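Long-range contacts in CheQ (Campylobacter jejuni subsp. jejuni, PDB 6A51), which controls, like its fellow regulator CheP, transcription of the core chemotaxis operon cheVAW: residues 20-24 with 137-141; 47-51 with 63-69; 82-88 with 122-128. All coordinates share one frame; numbering follows the deposited sequence.

Contact 1: 20-24 with 137-141; sequences PNEFL and NYHQH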
loop_
_atom_site.group_PDB
_atom_site.type_symbol
_atom_site.label_atom_id
_atom_site.label_comp_id
_atom_site.label_asym_id
_atom_site.label_seq_id
_atom_site.Cartn_x
_atom_site.Cartn_y
_atom_site.Cartn_z
ATOM N N PRO A 20 4.307 -5.869 -3.827
ATOM C CA PRO A 20 4.124 -4.757 -2.881
ATOM C C PRO A 20 4.199 -3.380 -3.524
ATOM O O PRO A 20 3.728 -2.416 -2.913
ATOM C CB PRO A 20 5.250 -4.973 -1.860
ATOM C CG PRO A 20 6.307 -5.750 -2.632
ATOM C CD PRO A 20 5.561 -6.611 -3.593
ATOM N N ASN A 21 4.751 -3.246 -4.730
ATOM C CA ASN A 21 4.811 -1.950 -5.393
ATOM C C ASN A 21 3.676 -1.756 -6.380
ATOM O O ASN A 21 3.795 -0.943 -7.305
ATOM C CB ASN A 21 6.154 -1.744 -6.106
ATOM C CG ASN A 21 6.318 -2.609 -7.349
ATOM O OD1 ASN A 21 5.824 -3.739 -7.414
ATOM N ND2 ASN A 21 7.027 -2.081 -8.342
ATOM N N GLU A 22 2.587 -2.489 -6.221
ATOM C CA GLU A 22 1.471 -2.393 -7.147
ATOM C C GLU A 22 0.309 -1.715 -6.440
ATOM O O GLU A 22 -0.126 -2.163 -5.368
ATOM C CB GLU A 22 1.059 -3.764 -7.667
ATOM C CG GLU A 22 -0.362 -3.786 -8.180
ATOM C CD GLU A 22 -0.681 -5.004 -9.031
ATOM O OE1 GLU A 22 -1.813 -5.086 -9.585
ATOM O OE2 GLU A 22 0.215 -5.882 -9.177
ATOM N N PHE A 23 -0.186 -0.643 -7.039
ATOM C CA PHE A 23 -1.194 0.169 -6.389
ATOM C C PHE A 23 -2.539 -0.544 -6.415
ATOM O O PHE A 23 -2.802 -1.388 -7.275
ATOM C CB PHE A 23 -1.289 1.535 -7.070
ATOM C CG PHE A 23 0.048 2.113 -7.434
ATOM C CD1 PHE A 23 1.154 1.916 -6.613
ATOM C CD2 PHE A 23 0.207 2.837 -8.598
ATOM C CE1 PHE A 23 2.389 2.426 -6.951
ATOM C CE2 PHE A 23 1.437 3.354 -8.940
ATOM C CZ PHE A 23 2.530 3.144 -8.114
ATOM N N LEU A 24 -3.385 -0.209 -5.439
ATOM C CA LEU A 24 -4.681 -0.847 -5.268
ATOM C C LEU A 24 -5.801 -0.158 -6.053
ATOM O O LEU A 24 -6.968 -0.244 -5.652
ATOM C CB LEU A 24 -5.019 -0.891 -3.782
ATOM C CG LEU A 24 -4.129 -1.784 -2.944
ATOM C CD1 LEU A 24 -4.224 -1.351 -1.479
ATOM C CD2 LEU A 24 -4.563 -3.256 -3.124
ATOM N N ASN A 137 10.358 5.787 -11.678
ATOM C CA ASN A 137 9.321 5.077 -12.408
ATOM C C ASN A 137 8.738 3.968 -11.541
ATOM O O ASN A 137 9.440 3.341 -10.744
ATOM C CB ASN A 137 9.880 4.507 -13.715
ATOM C CG ASN A 137 10.175 5.600 -14.748
ATOM O OD1 ASN A 137 9.429 6.582 -14.873
ATOM N ND2 ASN A 137 11.264 5.433 -15.486
ATOM N N TYR A 138 7.438 3.730 -11.715
ATOM C CA TYR A 138 6.670 2.902 -10.794
ATOM C C TYR A 138 7.128 1.445 -10.730
ATOM O O TYR A 138 6.682 0.709 -9.838
ATOM C CB TYR A 138 5.208 2.952 -11.186
ATOM C CG TYR A 138 4.618 4.327 -11.161
ATOM C CD1 TYR A 138 5.097 5.299 -10.279
ATOM C CD2 TYR A 138 3.572 4.665 -12.006
ATOM C CE1 TYR A 138 4.538 6.589 -10.239
ATOM C CE2 TYR A 138 3.010 5.951 -11.981
ATOM C CZ TYR A 138 3.494 6.902 -11.097
ATOM O OH TYR A 138 2.932 8.156 -11.075
ATOM N N HIS A 139 7.993 0.999 -11.624
ATOM C CA HIS A 139 8.392 -0.400 -11.600
ATOM C C HIS A 139 9.711 -0.626 -10.881
ATOM O O HIS A 139 10.162 -1.768 -10.776
ATOM C CB HIS A 139 8.440 -0.949 -13.029
ATOM C CG HIS A 139 7.094 -0.965 -13.692
ATOM N ND1 HIS A 139 5.915 -0.958 -12.973
ATOM C CD2 HIS A 139 6.736 -0.961 -14.999
ATOM C CE1 HIS A 139 4.891 -0.960 -13.808
ATOM N NE2 HIS A 139 5.361 -0.963 -15.044
ATOM N N GLN A 140 10.322 0.426 -10.356
ATOM C CA GLN A 140 11.593 0.291 -9.674
ATOM C C GLN A 140 11.387 -0.202 -8.250
ATOM O O GLN A 140 10.419 0.165 -7.576
ATOM C CB GLN A 140 12.330 1.628 -9.668
ATOM C CG GLN A 140 13.386 1.727 -10.746
ATOM C CD GLN A 140 13.681 3.144 -11.098
ATOM O OE1 GLN A 140 12.779 3.893 -11.478
ATOM N NE2 GLN A 140 14.949 3.546 -10.963
ATOM N N HIS A 141 12.297 -1.054 -7.798
ATOM C CA HIS A 141 12.313 -1.479 -6.413
ATOM C C HIS A 141 13.163 -0.478 -5.642
ATOM O O HIS A 141 14.379 -0.429 -5.819
ATOM C CB HIS A 141 12.850 -2.901 -6.275
ATOM C CG HIS A 141 12.525 -3.536 -4.957
ATOM N ND1 HIS A 141 11.984 -4.803 -4.849
ATOM C CD2 HIS A 141 12.654 -3.072 -3.687
ATOM C CE1 HIS A 141 11.800 -5.093 -3.571
ATOM N NE2 HIS A 141 12.197 -4.060 -2.846
#
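F23 presents the CE2-CZ edge of its phenyl ring to a face of the Y138 ring. CZ comes within 3.9 Å of Y138 CG, and the two planes stand at 77° with centroids 5.3 Å apart, a T-shaped (edge-to-face) pair in which F23 supplies the edge. A chi1 of -41° swings the F23 ring away from its carbonyl carbon and out toward Y138. The struck face belongs to the second residue of a type I beta turn, N137 to Q140, that joins helix 127-134 to strand 142-146. The turn is closed by Q140 N bonding to N137 O at 3.1 Å and by N137 N bonding to Q140 OE1 at 3.1 Å, so the Q140 side chain folds back on its start. Two loops with no regular structure thus meet over helix 127-134, where F23 also rests on L127, K128 and Y131, while Y138 OH bonds to D132 and K128. Beside the rings lies a weaker polar link, in which N21 ND2 approaches Y138 O at 3.2 Å but with a badly bent N-H, 120°, its amide also packing near H139 CA.

Contact 2: 47-51 with 63-69; sequences WKNVE and LHRNCIL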
loop_
_atom_site.group_PDB
_atom_site.type_symbol
_atom_site.label_atom_id
_atom_site.label_comp_id
_atom_site.label_asym_id
_atom_site.label_seq_id
_atom_site.Cartn_x
_atom_site.Cartn_y
_atom_site.Cartn_z
ATOM N N TRP A 47 -19.284 -16.379 -4.157
ATOM C CA TRP A 47 -19.395 -15.977 -5.549
ATOM C C TRP A 47 -18.434 -16.818 -6.358
ATOM O O TRP A 47 -17.359 -17.187 -5.876
ATOM C CB TRP A 47 -19.048 -14.500 -5.765
ATOM C CG TRP A 47 -19.562 -13.529 -4.756
ATOM C CD1 TRP A 47 -20.582 -13.714 -3.864
ATOM C CD2 TRP A 47 -19.064 -12.208 -4.534
ATOM N NE1 TRP A 47 -20.741 -12.587 -3.098
ATOM C CE2 TRP A 47 -19.821 -11.648 -3.489
ATOM C CE3 TRP A 47 -18.045 -11.448 -5.114
ATOM C CZ2 TRP A 47 -19.593 -10.356 -3.015
ATOM C CZ3 TRP A 47 -17.824 -10.169 -4.646
ATOM C CH2 TRP A 47 -18.593 -9.638 -3.605
ATOM N N LYS A 48 -19.014 -17.126 -7.510
ATOM C CA LYS A 48 -18.608 -17.930 -8.629
ATOM C C LYS A 48 -17.435 -17.446 -9.371
ATOM O O LYS A 48 -16.567 -18.219 -9.703
ATOM C CB LYS A 48 -19.778 -17.956 -9.598
ATOM C CG LYS A 48 -19.508 -18.667 -10.894
ATOM C CD LYS A 48 -20.759 -18.827 -11.731
ATOM C CE LYS A 48 -20.431 -19.002 -13.205
ATOM N NZ LYS A 48 -19.269 -19.899 -13.391
ATOM N N ASN A 49 -17.428 -16.177 -9.678
ATOM C CA ASN A 49 -16.289 -15.653 -10.333
ATOM C C ASN A 49 -15.879 -14.616 -9.366
ATOM O O ASN A 49 -16.583 -13.663 -9.184
ATOM C CB ASN A 49 -16.663 -15.019 -11.654
ATOM C CG ASN A 49 -17.019 -16.033 -12.707
ATOM O OD1 ASN A 49 -16.261 -16.951 -12.997
ATOM N ND2 ASN A 49 -18.177 -15.863 -13.292
ATOM N N VAL A 50 -14.777 -14.861 -8.673
ATOM C CA VAL A 50 -14.284 -13.920 -7.687
ATOM C C VAL A 50 -12.800 -13.685 -7.888
ATOM O O VAL A 50 -12.021 -14.633 -7.984
ATOM C CB VAL A 50 -14.524 -14.427 -6.253
ATOM C CG1 VAL A 50 -13.873 -15.788 -6.055
ATOM C CG2 VAL A 50 -13.997 -13.423 -5.240
ATOM N N GLU A 51 -12.407 -12.421 -7.940
ATOM C CA GLU A 51 -11.006 -12.094 -8.093
ATOM C C GLU A 51 -10.612 -11.402 -6.808
ATOM O O GLU A 51 -11.197 -10.381 -6.444
ATOM C CB GLU A 51 -10.793 -11.165 -9.287
ATOM C CG GLU A 51 -11.247 -11.748 -10.616
ATOM C CD GLU A 51 -11.024 -10.797 -11.776
ATOM O OE1 GLU A 51 -10.510 -9.683 -11.542
ATOM O OE2 GLU A 51 -11.363 -11.164 -12.920
ATOM N N LEU A 63 -10.896 -7.081 -2.965
ATOM C CA LEU A 63 -11.738 -7.581 -4.042
ATOM C C LEU A 63 -11.505 -6.750 -5.289
ATOM O O LEU A 63 -11.495 -5.517 -5.228
ATOM C CB LEU A 63 -13.214 -7.537 -3.655
ATOM C CG LEU A 63 -13.528 -8.300 -2.362
ATOM C CD1 LEU A 63 -14.943 -8.029 -1.855
ATOM C CD2 LEU A 63 -13.293 -9.773 -2.592
ATOM N N HIS A 64 -11.316 -7.419 -6.415
ATOM C CA HIS A 64 -11.167 -6.708 -7.673
ATOM C C HIS A 64 -12.528 -6.164 -8.094
ATOM O O HIS A 64 -13.534 -6.884 -8.022
ATOM C CB HIS A 64 -10.580 -7.646 -8.724
ATOM C CG HIS A 64 -10.049 -6.948 -9.932
ATOM N ND1 HIS A 64 -10.830 -6.135 -10.725
ATOM C CD2 HIS A 64 -8.814 -6.945 -10.484
ATOM C CE1 HIS A 64 -10.098 -5.658 -11.715
ATOM N NE2 HIS A 64 -8.873 -6.136 -11.595
ATOM N N ARG A 65 -12.561 -4.887 -8.518
ATOM C CA ARG A 65 -13.833 -4.171 -8.680
ATOM C C ARG A 65 -14.705 -4.784 -9.760
ATOM O O ARG A 65 -15.937 -4.699 -9.683
ATOM C CB ARG A 65 -13.593 -2.704 -9.020
ATOM C CG ARG A 65 -12.831 -1.963 -7.986
ATOM C CD ARG A 65 -12.260 -0.644 -8.480
ATOM N NE ARG A 65 -12.179 0.234 -7.334
ATOM C CZ ARG A 65 -13.164 1.017 -6.926
ATOM N NH1 ARG A 65 -14.289 1.069 -7.631
ATOM N NH2 ARG A 65 -13.016 1.754 -5.826
ATOM N N ASN A 66 -14.080 -5.373 -10.778
ATOM C CA ASN A 66 -14.743 -6.024 -11.895
ATOM C C ASN A 66 -15.603 -7.199 -11.431
ATOM O O ASN A 66 -16.754 -7.314 -11.868
ATOM C CB ASN A 66 -13.645 -6.410 -12.897
ATOM C CG ASN A 66 -14.150 -7.109 -14.143
ATOM O OD1 ASN A 66 -15.343 -7.397 -14.293
ATOM N ND2 ASN A 66 -13.226 -7.344 -15.085
ATOM N N CYS A 67 -15.138 -7.997 -10.468
ATOM C CA CYS A 67 -15.889 -9.155 -10.004
ATOM C C CYS A 67 -17.065 -8.814 -9.078
ATOM O O CYS A 67 -17.810 -9.729 -8.707
ATOM C CB CYS A 67 -14.943 -10.148 -9.307
ATOM S SG CYS A 67 -14.651 -9.922 -7.513
ATOM N N ILE A 68 -17.270 -7.544 -8.702
ATOM C CA ILE A 68 -18.395 -7.198 -7.829
ATOM C C ILE A 68 -19.716 -7.470 -8.548
ATOM O O ILE A 68 -19.857 -7.204 -9.753
ATOM C CB ILE A 68 -18.290 -5.729 -7.374
ATOM C CG1 ILE A 68 -16.951 -5.481 -6.685
ATOM C CG2 ILE A 68 -19.380 -5.382 -6.367
ATOM C CD1 ILE A 68 -16.787 -6.274 -5.412
ATOM N N LEU A 69 -20.693 -8.013 -7.814
ATOM C CA LEU A 69 -22.000 -8.334 -8.391
ATOM C C LEU A 69 -22.810 -7.066 -8.674
ATOM O O LEU A 69 -22.650 -6.040 -8.002
ATOM C CB LEU A 69 -22.796 -9.236 -7.445
ATOM C CG LEU A 69 -22.103 -10.423 -6.776
ATOM C CD1 LEU A 69 -22.986 -11.028 -5.694
ATOM C CD2 LEU A 69 -21.743 -11.469 -7.789
#
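E51 and H64 pair through their main chains, H64 N donating to E51 O at 3.0 Å, almost straight (178°). E51 OE1 also lies over one face of the H64 imidazole, 3.2 Å from H64 CG, the carboxylate nearly perpendicular to the ring. The two sit at the open end of the beta hairpin of strands 52-55 and 62-64, where 47-51 enters the first and the chain leaves the second. The next bond uses sulfur in place of a carbonyl: E51 N points at C67 SG, 3.4 Å away, at 175°. C67 SG sits between its backbone N and carbonyl carbon (chi1 88°), which turns it back toward the other arm, with V50 CG2 also against it. Farther along, W47 lies against the chain after C67. L69 CD1 sits over the five-membered ring of the indole, 3.9 Å from its centroid, in a CH-pi contact, and I68 CD1 meets the edge at W47 CZ3. The second shell sets these groups in place. C67 N bonds to H64 O at 3.1 Å, curling the chain so that the thiol faces E51. Y27 meets the imidazole edge-to-face, and N66 N makes a weak bond of 3.3 Å to H64 ND1 near the ring plane.

Contact 3: 82-88 with 122-128; sequences LNGFVLA and IKFVNLK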
loop_
_atom_site.group_PDB
_atom_site.type_symbol
_atom_site.label_atom_id
_atom_site.label_comp_id
_atom_site.label_asym_id
_atom_site.label_seq_id
_atom_site.Cartn_x
_atom_site.Cartn_y
_atom_site.Cartn_z
ATOM N N LEU A 82 -8.679 3.712 -3.669
ATOM C CA LEU A 82 -7.339 3.337 -3.241
ATOM C C LEU A 82 -6.313 3.586 -4.342
ATOM O O LEU A 82 -5.267 2.926 -4.358
ATOM C CB LEU A 82 -7.324 1.866 -2.802
ATOM C CG LEU A 82 -8.204 1.471 -1.614
ATOM C CD1 LEU A 82 -8.516 -0.028 -1.647
ATOM C CD2 LEU A 82 -7.506 1.835 -0.319
ATOM N N ASN A 83 -6.594 4.501 -5.270
ATOM C CA ASN A 83 -5.659 4.802 -6.349
ATOM C C ASN A 83 -4.311 5.224 -5.792
ATOM O O ASN A 83 -4.234 6.127 -4.953
ATOM C CB ASN A 83 -6.223 5.895 -7.244
ATOM C CG ASN A 83 -7.407 5.422 -8.071
ATOM O OD1 ASN A 83 -7.618 4.221 -8.251
ATOM N ND2 ASN A 83 -8.178 6.367 -8.587
ATOM N N GLY A 84 -3.251 4.551 -6.253
ATOM C CA GLY A 84 -1.897 4.790 -5.792
ATOM C C GLY A 84 -1.566 4.223 -4.428
ATOM O O GLY A 84 -0.412 4.343 -3.987
ATOM N N PHE A 85 -2.520 3.613 -3.736
ATOM C CA PHE A 85 -2.217 3.181 -2.383
ATOM C C PHE A 85 -1.730 1.747 -2.357
ATOM O O PHE A 85 -1.991 0.949 -3.263
ATOM C CB PHE A 85 -3.428 3.340 -1.470
ATOM C CG PHE A 85 -3.646 4.753 -1.024
ATOM C CD1 PHE A 85 -4.352 5.645 -1.833
ATOM C CD2 PHE A 85 -3.114 5.210 0.184
ATOM C CE1 PHE A 85 -4.552 6.961 -1.431
ATOM C CE2 PHE A 85 -3.311 6.533 0.598
ATOM C CZ PHE A 85 -4.036 7.409 -0.213
ATOM N N VAL A 86 -0.981 1.443 -1.301
ATOM C CA VAL A 86 -0.616 0.083 -0.938
ATOM C C VAL A 86 -0.795 -0.033 0.569
ATOM O O VAL A 86 -0.833 0.966 1.291
ATOM C CB VAL A 86 0.834 -0.271 -1.332
ATOM C CG1 VAL A 86 1.104 0.081 -2.779
ATOM C CG2 VAL A 86 1.814 0.437 -0.414
ATOM N N LEU A 87 -0.939 -1.266 1.042
ATOM C CA LEU A 87 -0.957 -1.497 2.480
ATOM C C LEU A 87 0.326 -0.958 3.103
ATOM O O LEU A 87 1.416 -1.103 2.538
ATOM C CB LEU A 87 -1.086 -2.990 2.755
ATOM C CG LEU A 87 -2.123 -3.485 3.738
ATOM C CD1 LEU A 87 -3.409 -2.736 3.532
ATOM C CD2 LEU A 87 -2.315 -4.947 3.451
ATOM N N ALA A 88 0.202 -0.314 4.265
ATOM C CA ALA A 88 1.383 0.270 4.902
ATOM C C ALA A 88 2.405 -0.797 5.269
ATOM O O ALA A 88 3.610 -0.597 5.068
ATOM C CB ALA A 88 0.980 1.068 6.137
ATOM N N ILE A 122 -7.300 -0.261 8.873
ATOM C CA ILE A 122 -6.164 -0.674 8.054
ATOM C C ILE A 122 -5.447 0.579 7.553
ATOM O O ILE A 122 -6.080 1.472 6.974
ATOM C CB ILE A 122 -6.629 -1.558 6.883
ATOM C CG1 ILE A 122 -7.549 -2.674 7.382
ATOM C CG2 ILE A 122 -5.443 -2.167 6.185
ATOM C CD1 ILE A 122 -6.893 -3.561 8.414
ATOM N N LYS A 123 -4.127 0.647 7.764
ATOM C CA LYS A 123 -3.325 1.801 7.347
ATOM C C LYS A 123 -2.778 1.599 5.933
ATOM O O LYS A 123 -2.187 0.556 5.636
ATOM C CB LYS A 123 -2.165 2.036 8.322
ATOM C CG LYS A 123 -1.601 3.472 8.313
ATOM C CD LYS A 123 -0.272 3.578 9.085
ATOM C CE LYS A 123 -0.409 3.169 10.548
ATOM N NZ LYS A 123 0.879 2.655 11.135
ATOM N N PHE A 124 -2.963 2.601 5.067
ATOM C CA PHE A 124 -2.432 2.594 3.709
ATOM C C PHE A 124 -1.446 3.743 3.502
ATOM O O PHE A 124 -1.510 4.776 4.168
ATOM C CB PHE A 124 -3.543 2.705 2.661
ATOM C CG PHE A 124 -4.543 1.600 2.714
ATOM C CD1 PHE A 124 -5.526 1.582 3.698
ATOM C CD2 PHE A 124 -4.517 0.581 1.771
ATOM C CE1 PHE A 124 -6.456 0.566 3.752
ATOM C CE2 PHE A 124 -5.449 -0.435 1.808
ATOM C CZ PHE A 124 -6.419 -0.446 2.806
ATOM N N VAL A 125 -0.533 3.551 2.551
ATOM C CA VAL A 125 0.446 4.555 2.148
ATOM C C VAL A 125 0.266 4.806 0.660
ATOM O O VAL A 125 0.019 3.866 -0.105
ATOM C CB VAL A 125 1.897 4.107 2.430
ATOM C CG1 VAL A 125 2.867 5.095 1.838
ATOM C CG2 VAL A 125 2.155 3.966 3.899
ATOM N N ASN A 126 0.392 6.062 0.237
ATOM C CA ASN A 126 0.256 6.373 -1.182
ATOM C C ASN A 126 1.625 6.210 -1.820
ATOM O O ASN A 126 2.442 7.135 -1.840
ATOM C CB ASN A 126 -0.291 7.771 -1.410
ATOM C CG ASN A 126 -0.686 7.987 -2.862
ATOM O OD1 ASN A 126 0.049 7.610 -3.778
ATOM N ND2 ASN A 126 -1.860 8.550 -3.081
ATOM N N LEU A 127 1.866 5.011 -2.361
ATOM C CA LEU A 127 3.165 4.711 -2.952
ATOM C C LEU A 127 3.366 5.502 -4.233
ATOM O O LEU A 127 4.485 5.933 -4.537
ATOM C CB LEU A 127 3.279 3.214 -3.231
ATOM C CG LEU A 127 4.607 2.678 -3.757
ATOM C CD1 LEU A 127 5.692 3.167 -2.860
ATOM C CD2 LEU A 127 4.586 1.170 -3.737
ATOM N N LYS A 128 2.284 5.704 -4.988
ATOM C CA LYS A 128 2.374 6.414 -6.257
ATOM C C LYS A 128 2.914 7.820 -6.058
ATOM O O LYS A 128 3.801 8.259 -6.796
ATOM C CB LYS A 128 1.006 6.455 -6.933
ATOM C CG LYS A 128 1.031 6.988 -8.356
ATOM C CD LYS A 128 -0.377 7.221 -8.887
ATOM C CE LYS A 128 -0.390 7.408 -10.395
ATOM N NZ LYS A 128 0.109 8.760 -10.790
#
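F124 leaves its strand with CB touching both F85 CD2 and V86 O, each 3.5 Å away. One step out, CG and CD2 still skirt V86 O. The far part of the ring then slides between two leucines: L82 CD2 lies over one face, 3.7 Å from F124 CE2, and L87 CD1 lies over the opposite face, 3.5 Å from the same CE2. CZ, at the tip, stays within reach of both methyls, which make CH-pi contacts, and I122 CG2 also touches L87 CD1. The ring is thus held between a residue ahead of the partner strand and the strand's last residue. The backbones form an antiparallel ladder in which 122-126 is the middle strand of a three-stranded sheet and 85-87 an edge. V86 and V125 are the hydrogen-bonded pair, with V86 N to V125 O and V125 N to V86 O both 2.9 Å long; beyond the L87-F124 pair, A88 N, at the start of its helix, adds a backbone bond to K123 O. Each strand runs straight into a helix, with L87 and N126 as the N-cap residues of 88-95 and 127-134. N126 CB lies over a face of the F85 ring; with CG trans to the backbone N (chi1 -169°) the amide turns so that OD1 caps K129 N. At the same helix start, G84 O takes K128 N at 3.2 Å on a lone pair, and a weak bond from L127 N. G84 holds the third position of a type II turn, L82 to F85, closed by F85 N to L82 O, with positive phi (76°).

How the contacts relate
Contact 3 is the core of the three, near the centre of the chain and mostly buried; contact 1 lies on the surface, and contact 2 is partly buried some 20 Å from the centre. Contacts 1 and 3 share helix 127-134 and touch directly: L24 N probably bonds to F85 O at 2.8 Å, Y138 OH meets K128 NZ, and N21 packs on L127. Contact 2 stays apart, its nearest atoms about 5 Å from either. Y55, in the strand entered from 47-51, still bonds E22 O and touches V86 and L87. Chemistry follows place: a regular backbone ladder inside, a sulfur-assisted hairpin end farther out, and an aromatic pair with one weak bond between loops.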